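Local coordinates for protein putative rhamnosidase (Streptomyces avermitilis, PDB 3W5M) that releases terminal alpha-L-rhamnose from plant glycosides such as naringin, rutin and hesperidin and from gum arabic, and also binds L-rhamnose through a calcium-dependent carbohydrate-binding module, at residues 750-755 with 810-815; 745-750 with 849-854; 182-187 with 222-227. One frame throughout, in Å; residues are numbered along the deposited sequence. Where two conformers were deposited one is given.

Contacts 1 and 2 are neighbours in the catalytic (alpha/alpha)6-barrel. They share Val750, and their centres are about 8 Å apart. Both hold the loop before helix 756-777: contact 1 against the start of helix 812-820, contact 2 against the turn before helix 854-863. Both are largely buried, but contact 1 has an exposed fringe at Glu753. Both rely on side-chain oxygens that receive backbone N-H groups, and contact 2 adds an aromatic pair close to the catalytic rhamnose site. Contact 3 lies in the CBM67 module, its centre about 56 and 51 Å from those of contacts 1 and 2. It is also buried, but its hydrogen bonds all join backbone to backbone between two strands.

Contact 1: 750-755 with 810-815; sequences VSDETP and DTQSAY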
loop_
_atom_site.group_PDB
_atom_site.type_symbol
_atom_site.label_atom_id
_atom_site.label_comp_id
_atom_site.label_asym_id
_atom_site.label_seq_id
_atom_site.Cartn_x
_atom_site.Cartn_y
_atom_site.Cartn_z
ATOM N N VAL A 750 -5.183 15.726 20.762
ATOM C CA VAL A 750 -4.235 16.324 21.726
ATOM C C VAL A 750 -4.956 16.636 23.041
ATOM O O VAL A 750 -5.427 17.760 23.236
ATOM C CB VAL A 750 -3.597 17.634 21.196
ATOM C CG1 VAL A 750 -2.349 17.995 22.011
ATOM C CG2 VAL A 750 -3.241 17.527 19.721
ATOM N N SER A 751 -5.017 15.629 23.916
ATOM C CA SER A 751 -5.678 15.724 25.227
ATOM C C SER A 751 -7.014 16.477 25.180
ATOM O O SER A 751 -7.228 17.460 25.903
ATOM C CB SER A 751 -4.742 16.329 26.282
ATOM O OG SER A 751 -5.350 16.283 27.565
ATOM N N ASP A 752 -7.909 16.006 24.315
ATOM C CA ASP A 752 -9.225 16.614 24.123
ATOM C C ASP A 752 -10.086 15.470 23.600
ATOM O O ASP A 752 -10.409 15.427 22.409
ATOM C CB ASP A 752 -9.117 17.757 23.100
ATOM C CG ASP A 752 -10.269 18.777 23.186
ATOM O OD1 ASP A 752 -10.929 18.878 24.242
ATOM O OD2 ASP A 752 -10.490 19.514 22.186
ATOM N N GLU A 753 -10.416 14.531 24.491
ATOM C CA GLU A 753 -11.078 13.279 24.125
ATOM C C GLU A 753 -12.607 13.372 23.986
ATOM O O GLU A 753 -13.324 13.503 24.974
ATOM C CB GLU A 753 -10.704 12.172 25.119
ATOM C CG GLU A 753 -11.359 10.814 24.852
ATOM C CD GLU A 753 -10.615 9.964 23.816
ATOM O OE1 GLU A 753 -9.444 10.284 23.484
ATOM O OE2 GLU A 753 -11.205 8.966 23.331
ATOM N N THR A 754 -13.097 13.281 22.752
ATOM C CA THR A 754 -14.538 13.263 22.487
ATOM C C THR A 754 -15.151 11.932 22.883
ATOM O O THR A 754 -14.631 10.865 22.508
ATOM C CB THR A 754 -14.846 13.519 20.992
ATOM O OG1 THR A 754 -14.139 14.680 20.547
ATOM C CG2 THR A 754 -16.371 13.705 20.744
ATOM N N PRO A 755 -16.279 11.971 23.635
ATOM C CA PRO A 755 -17.051 10.779 23.978
ATOM C C PRO A 755 -17.388 9.947 22.739
ATOM O O PRO A 755 -17.880 10.475 21.743
ATOM C CB PRO A 755 -18.330 11.341 24.608
ATOM C CG PRO A 755 -17.920 12.667 25.147
ATOM C CD PRO A 755 -16.864 13.200 24.217
ATOM N N ASP A 810 -17.683 18.745 24.859
ATOM C CA ASP A 810 -17.188 20.100 24.713
ATOM C C ASP A 810 -15.758 20.111 24.151
ATOM O O ASP A 810 -14.922 20.923 24.555
ATOM C CB ASP A 810 -17.305 20.850 26.063
ATOM C CG ASP A 810 -17.216 22.363 25.918
ATOM O OD1 ASP A 810 -17.747 22.915 24.933
ATOM O OD2 ASP A 810 -16.612 23.017 26.805
ATOM N N THR A 811 -15.499 19.214 23.192
ATOM C CA THR A 811 -14.208 19.140 22.525
ATOM C C THR A 811 -14.239 19.857 21.185
ATOM O O THR A 811 -15.314 20.073 20.623
ATOM C CB THR A 811 -13.765 17.676 22.307
ATOM O OG1 THR A 811 -14.732 16.981 21.516
ATOM C CG2 THR A 811 -13.598 16.949 23.639
ATOM N N GLN A 812 -13.066 20.222 20.670
ATOM C CA GLN A 812 -12.973 20.813 19.339
ATOM C C GLN A 812 -13.645 19.868 18.316
ATOM O O GLN A 812 -14.472 20.309 17.503
ATOM C CB GLN A 812 -11.511 21.109 18.963
ATOM C CG GLN A 812 -10.874 22.251 19.744
ATOM C CD GLN A 812 -9.539 22.686 19.171
ATOM O OE1 GLN A 812 -9.209 22.360 18.039
ATOM N NE2 GLN A 812 -8.761 23.427 19.958
ATOM N N SER A 813 -13.320 18.576 18.395
ATOM C CA SER A 813 -13.872 17.569 17.477
ATOM C C SER A 813 -15.372 17.369 17.601
ATOM O O SER A 813 -16.031 17.144 16.591
ATOM C CB SER A 813 -13.147 16.229 17.611
ATOM O OG SER A 813 -11.903 16.339 16.978
ATOM N N ALA A 814 -15.907 17.489 18.823
ATOM C CA ALA A 814 -17.355 17.438 19.065
ATOM C C ALA A 814 -18.113 18.485 18.252
ATOM O O ALA A 814 -19.182 18.191 17.714
ATOM C CB ALA A 814 -17.684 17.582 20.551
ATOM N N TYR A 815 -17.553 19.684 18.130
ATOM C CA TYR A 815 -18.205 20.729 17.359
ATOM C C TYR A 815 -17.932 20.572 15.879
ATOM O O TYR A 815 -18.839 20.696 15.058
ATOM C CB TYR A 815 -17.775 22.098 17.852
ATOM C CG TYR A 815 -18.255 22.298 19.263
ATOM C CD1 TYR A 815 -19.625 22.319 19.547
ATOM C CD2 TYR A 815 -17.352 22.425 20.318
ATOM C CE1 TYR A 815 -20.078 22.491 20.842
ATOM C CE2 TYR A 815 -17.799 22.590 21.623
ATOM C CZ TYR A 815 -19.153 22.612 21.877
ATOM O OH TYR A 815 -19.604 22.774 23.170
HETATM O O HOH W 1 -10.866 17.487 19.808
#
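Thr754 and Thr811 meet through their hydroxyls, OG1 to OG1 at 2.6 Å, in the tight part of this contact. Either hydroxyl could donate in this bond. Thr811 is the N-cap of helix 812-820. Its OG1 sits in the crowded position between backbone N and carbonyl carbon (chi1 59°). There it also accepts from Ala814 N at 3.0 Å. The two threonine side chains cross obliquely. Thr754 OG1 also packs on Ser813 CB at 3.5 Å, while Thr754 CG2 comes up to Ala814 CB. The contact thus fixes the end of a loop of the (alpha/alpha)6-barrel, just before helix 756-777, against the first turn of helix 812-820. Toward Asp752 the contact becomes more open. The N-H of Gln812 points almost straight at Asp752 OD2, 3.1 Å away with an angle of 171° at the hydrogen. It meets the syn side of the carboxylate, well out of its plane. Ser848 OG is a second partner of OD2. The other oxygen, OD1, lies 3.3 Å from Thr811 CG2. Water 1 accepts from Ser813 N at 3.0 Å and lies beside Asp752 OD2. Glu753 marks the exposed side. Across the contact its carbonyl O lies 3.7 Å from Thr811 CG2, and its carboxylate turns back to Asn749 ND2.

Contact 2: 745-750 with 849-854; sequences GDWLNV and TGFLGT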
loop_
_atom_site.group_PDB
_atom_site.type_symbol
_atom_site.label_atom_id
_atom_site.label_comp_id
_atom_site.label_asym_id
_atom_site.label_seq_id
_atom_site.Cartn_x
_atom_site.Cartn_y
_atom_site.Cartn_z
ATOM N N GLY A 745 -12.618 6.190 18.298
ATOM C CA GLY A 745 -12.953 7.598 18.509
ATOM C C GLY A 745 -12.108 8.543 17.683
ATOM O O GLY A 745 -11.563 8.166 16.614
ATOM N N ASP A 746 -11.971 9.767 18.180
ATOM C CA ASP A 746 -11.125 10.767 17.561
ATOM C C ASP A 746 -9.658 10.459 17.888
ATOM O O ASP A 746 -8.964 11.228 18.555
ATOM C CB ASP A 746 -11.527 12.202 17.980
ATOM C CG ASP A 746 -10.830 13.272 17.159
ATOM O OD1 ASP A 746 -10.625 13.074 15.938
ATOM O OD2 ASP A 746 -10.470 14.337 17.728
ATOM N N TRP A 747 -9.209 9.311 17.382
ATOM C CA TRP A 747 -7.847 8.788 17.576
ATOM C C TRP A 747 -6.733 9.829 17.564
ATOM O O TRP A 747 -6.616 10.630 16.639
ATOM C CB TRP A 747 -7.600 7.738 16.478
ATOM C CG TRP A 747 -6.411 6.842 16.672
ATOM C CD1 TRP A 747 -5.268 6.801 15.909
ATOM C CD2 TRP A 747 -6.275 5.825 17.661
ATOM N NE1 TRP A 747 -4.426 5.827 16.385
ATOM C CE2 TRP A 747 -5.020 5.214 17.461
ATOM C CE3 TRP A 747 -7.094 5.372 18.706
ATOM C CZ2 TRP A 747 -4.562 4.171 18.272
ATOM C CZ3 TRP A 747 -6.643 4.351 19.504
ATOM C CH2 TRP A 747 -5.385 3.747 19.278
ATOM N N LEU A 748 -5.870 9.784 18.585
ATOM C CA LEU A 748 -4.680 10.644 18.665
ATOM C C LEU A 748 -4.990 12.156 18.685
ATOM O O LEU A 748 -4.212 12.972 18.212
ATOM C CB LEU A 748 -3.624 10.249 17.588
ATOM C CG LEU A 748 -3.106 8.822 17.759
ATOM C CD1 LEU A 748 -2.232 8.410 16.572
ATOM C CD2 LEU A 748 -2.325 8.699 19.061
ATOM N N ASN A 749 -6.145 12.521 19.239
ATOM C CA ASN A 749 -6.403 13.918 19.617
ATOM C C ASN A 749 -5.344 14.407 20.633
ATOM O O ASN A 749 -4.721 13.581 21.310
ATOM C CB ASN A 749 -7.813 14.032 20.219
ATOM C CG ASN A 749 -7.980 13.218 21.490
ATOM O OD1 ASN A 749 -7.463 13.592 22.548
ATOM N ND2 ASN A 749 -8.710 12.105 21.402
ATOM N N VAL A 750 -5.183 15.726 20.762
ATOM C CA VAL A 750 -4.235 16.324 21.726
ATOM C C VAL A 750 -4.956 16.636 23.041
ATOM O O VAL A 750 -5.427 17.760 23.236
ATOM C CB VAL A 750 -3.597 17.634 21.196
ATOM C CG1 VAL A 750 -2.349 17.995 22.011
ATOM C CG2 VAL A 750 -3.241 17.527 19.721
ATOM N N THR A 849 -7.652 18.497 17.633
ATOM C CA THR A 849 -8.384 17.384 17.016
ATOM C C THR A 849 -7.486 16.185 16.679
ATOM O O THR A 849 -6.322 16.384 16.311
ATOM C CB THR A 849 -9.049 17.866 15.708
ATOM O OG1 THR A 849 -8.090 18.580 14.916
ATOM C CG2 THR A 849 -10.173 18.846 16.043
ATOM N N GLY A 850 -8.054 14.985 16.748
ATOM C CA GLY A 850 -7.417 13.732 16.249
ATOM C C GLY A 850 -7.778 13.366 14.798
ATOM O O GLY A 850 -8.094 14.246 13.995
ATOM N N PHE A 851 -7.735 12.065 14.482
ATOM C CA PHE A 851 -7.962 11.566 13.115
ATOM C C PHE A 851 -9.275 11.957 12.478
ATOM O O PHE A 851 -9.298 12.287 11.295
ATOM C CB PHE A 851 -7.834 10.032 13.053
ATOM C CG PHE A 851 -6.405 9.557 12.907
ATOM C CD1 PHE A 851 -5.343 10.310 13.418
ATOM C CD2 PHE A 851 -6.125 8.372 12.258
ATOM C CE1 PHE A 851 -4.020 9.889 13.282
ATOM C CE2 PHE A 851 -4.806 7.931 12.119
ATOM C CZ PHE A 851 -3.752 8.690 12.639
ATOM N N LEU A 852 -10.347 11.927 13.262
ATOM C CA LEU A 852 -11.701 12.137 12.740
ATOM C C LEU A 852 -12.105 13.611 12.670
ATOM O O LEU A 852 -12.787 14.030 11.726
ATOM C CB LEU A 852 -12.701 11.357 13.570
ATOM C CG LEU A 852 -12.651 9.840 13.533
ATOM C CD1 LEU A 852 -13.786 9.327 14.406
ATOM C CD2 LEU A 852 -12.787 9.344 12.098
ATOM N N GLY A 853 -11.678 14.383 13.667
ATOM C CA GLY A 853 -11.871 15.832 13.674
ATOM C C GLY A 853 -11.029 16.632 12.711
ATOM O O GLY A 853 -11.523 17.587 12.119
ATOM N N THR A 854 -9.755 16.268 12.538
ATOM C CA THR A 854 -8.838 17.081 11.728
ATOM C C THR A 854 -9.252 17.355 10.269
ATOM O O THR A 854 -9.123 18.480 9.819
ATOM C CB THR A 854 -7.383 16.552 11.803
ATOM O OG1 THR A 854 -6.949 16.630 13.167
ATOM C CG2 THR A 854 -6.411 17.373 10.912
#
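Asp746 holds the backbone N-H groups of Gly850, Leu852 and Gly853 with its carboxylate, at the turn that leads into helix 854-863 of the (alpha/alpha)6-barrel. OD2 accepts from Gly850 N at 2.7 Å. OD1 accepts from Gly853 N at 2.8 Å and, more weakly, from Leu852 N. The two stronger donors come from above the carboxylate plane. Ser813 OG is a further partner of OD2. An alanine in place of Asp746 would probably leave the amides of Gly850 and Gly853, and the hydroxyl of Ser813, without their acceptor.

Beside this grip, Phe851 N donates to Trp747 O at 2.8 Å. The two side chains run alongside each other and form an edge-to-face pair, planes at 80°. Trp747 CD1 stands over the centre of the Phe851 ring. Tyr919 is a second edge-to-face partner of Phe851. The pair borders the catalytic rhamnose site, with Trp747 near Trp695 and Phe851 near Asp643.

Gly850 lies so close to the loop that a CB would clash with the carbonyls of Asp746 and Trp747. Behind these bonds, a type II beta turn from Asp746 to Asn749 shapes the loop. Asn749 ND2, which also bonds to Glu753 OE1, donates to Asp746 O at 3.0 Å.

Contact 3: 182-187 with 222-227; sequences YAVSVD and LAVSAS
Tyr182 brings the one aromatic ring of this strand pair, but neither a face nor an edge of it meets 222-227. Its CB does the touching, 3.6 Å from Ser225 O, while the ring leads away. The side chain also packs on Ile176 of strand 171-179. The flat groups that do meet across the contact are peptides, joined by their edges. The two strands are antiparallel neighbours, their axes at 175°, in one sheet of the CBM67 beta-sandwich, a jelly-roll module. Four backbone hydrogen bonds link them. Ala183 and Ser225 exchange two, N to O each way. Ser185 and Ala223 exchange the other two, the shorter being Ser185 N to Ala223 O at 2.9 Å. Tyr182 with Ala226, Val184 with Val224, and Val186 with Leu222 are the non-hydrogen-bonded pairs.

The side chains of these three pairs lie on one face of the sheet, which packs on strands 171-179 and 235-244 of the opposite sheet. Val184 and Val224 touch here by their CG2 methyls at 3.6 Å. The Val184 methyl is anti to its backbone N, the Val224 methyl anti to its carbonyl carbon. Val186 and Leu222 run alongside each other, with Val186 CG2 4.0 Å from Leu222 CD2.

The other face carries the small residues Ala183, Ser185, Ala223 and Ser225. Arg269 hydrogen-bonds to Ser185 OG and Ala183 O from this side. Strand 181-186 begins just after Asp179 and Asn180, and strand 218-227 ends just before Asn228. All three are calcium ligands. At the end of the pair nearer that site, Ser225 OG lies 3.4 Å from Ala183 CB.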
loop_
_atom_site.group_PDB
_atom_site.type_symbol
_atom_site.label_atom_id
_atom_site.label_comp_id
_atom_site.label_asym_id
_atom_site.label_seq_id
_atom_site.Cartn_x
_atom_site.Cartn_y
_atom_site.Cartn_z
ATOM N N TYR A 182 18.156 -20.513 24.373
ATOM C CA TYR A 182 19.303 -21.395 24.170
ATOM C C TYR A 182 20.555 -20.599 23.784
ATOM O O TYR A 182 20.457 -19.451 23.341
ATOM C CB TYR A 182 18.996 -22.456 23.111
ATOM C CG TYR A 182 18.707 -21.868 21.752
ATOM C CD1 TYR A 182 19.742 -21.498 20.900
ATOM C CD2 TYR A 182 17.396 -21.647 21.329
ATOM C CE1 TYR A 182 19.486 -20.929 19.661
ATOM C CE2 TYR A 182 17.129 -21.088 20.085
ATOM C CZ TYR A 182 18.185 -20.735 19.252
ATOM O OH TYR A 182 17.922 -20.166 18.029
ATOM N N ALA A 183 21.726 -21.210 23.977
ATOM C CA ALA A 183 22.976 -20.727 23.375
ATOM C C ALA A 183 23.730 -21.976 22.917
ATOM O O ALA A 183 24.018 -22.861 23.720
ATOM C CB ALA A 183 23.797 -19.936 24.382
ATOM N N VAL A 184 23.979 -22.078 21.620
ATOM C CA VAL A 184 24.590 -23.275 21.065
ATOM C C VAL A 184 25.966 -22.955 20.455
ATOM O O VAL A 184 26.160 -21.873 19.865
ATOM C CB VAL A 184 23.637 -23.987 20.065
ATOM C CG1 VAL A 184 23.111 -23.009 19.011
ATOM C CG2 VAL A 184 24.317 -25.184 19.433
ATOM N N SER A 185 26.895 -23.888 20.645
ATOM C CA SER A 185 28.264 -23.799 20.124
ATOM C C SER A 185 28.690 -25.071 19.407
ATOM O O SER A 185 28.186 -26.164 19.690
ATOM C CB SER A 185 29.235 -23.462 21.257
ATOM O OG SER A 185 29.288 -24.502 22.223
ATOM N N VAL A 186 29.636 -24.921 18.478
ATOM C CA VAL A 186 30.340 -26.033 17.877
ATOM C C VAL A 186 31.856 -25.899 18.118
ATOM O O VAL A 186 32.435 -24.842 17.849
ATOM C CB VAL A 186 30.084 -26.129 16.357
ATOM C CG1 VAL A 186 30.715 -27.410 15.825
ATOM C CG2 VAL A 186 28.586 -26.110 16.047
ATOM N N ASP A 187 32.468 -26.973 18.630
ATOM C CA ASP A 187 33.892 -27.033 19.025
ATOM C C ASP A 187 34.345 -25.822 19.846
ATOM O O ASP A 187 35.492 -25.358 19.725
ATOM C CB ASP A 187 34.813 -27.266 17.811
ATOM C CG ASP A 187 34.856 -28.751 17.356
ATOM O OD1 ASP A 187 34.235 -29.644 17.995
ATOM O OD2 ASP A 187 35.530 -29.024 16.340
ATOM N N LEU A 222 29.192 -30.556 20.161
ATOM C CA LEU A 222 28.099 -29.589 20.182
ATOM C C LEU A 222 27.796 -29.378 21.648
ATOM O O LEU A 222 27.863 -30.330 22.444
ATOM C CB LEU A 222 26.858 -30.162 19.462
ATOM C CG LEU A 222 27.182 -30.862 18.124
ATOM C CD1 LEU A 222 25.967 -31.545 17.543
ATOM C CD2 LEU A 222 27.732 -29.831 17.137
ATOM N N ALA A 223 27.494 -28.139 22.011
ATOM C CA ALA A 223 27.170 -27.821 23.394
ATOM C C ALA A 223 26.080 -26.788 23.429
ATOM O O ALA A 223 26.062 -25.835 22.629
ATOM C CB ALA A 223 28.421 -27.335 24.135
ATOM N N VAL A 224 25.158 -26.938 24.376
ATOM C CA VAL A 224 23.988 -26.070 24.381
ATOM C C VAL A 224 23.727 -25.757 25.829
ATOM O O VAL A 224 23.751 -26.657 26.649
ATOM C CB VAL A 224 22.760 -26.813 23.782
ATOM C CG1 VAL A 224 21.462 -26.070 24.033
ATOM C CG2 VAL A 224 22.934 -26.981 22.289
ATOM N N SER A 225 23.538 -24.482 26.146
ATOM C CA SER A 225 22.845 -24.092 27.403
ATOM C C SER A 225 21.405 -23.738 27.038
ATOM O O SER A 225 21.146 -23.243 25.949
ATOM C CB SER A 225 23.548 -22.920 28.097
ATOM O OG SER A 225 23.510 -21.746 27.293
ATOM N N ALA A 226 20.460 -24.045 27.922
ATOM C CA ALA A 226 19.072 -23.694 27.689
ATOM C C ALA A 226 18.486 -23.307 29.027
ATOM O O ALA A 226 18.829 -23.906 30.053
ATOM C CB ALA A 226 18.311 -24.869 27.090
ATOM N N SER A 227 17.592 -22.319 29.014
ATOM C CA SER A 227 17.008 -21.812 30.254
ATOM C C SER A 227 15.494 -21.818 30.185
ATOM O O SER A 227 14.899 -21.487 29.149
ATOM C CB SER A 227 17.518 -20.402 30.562
ATOM O OG SER A 227 18.936 -20.431 30.694
#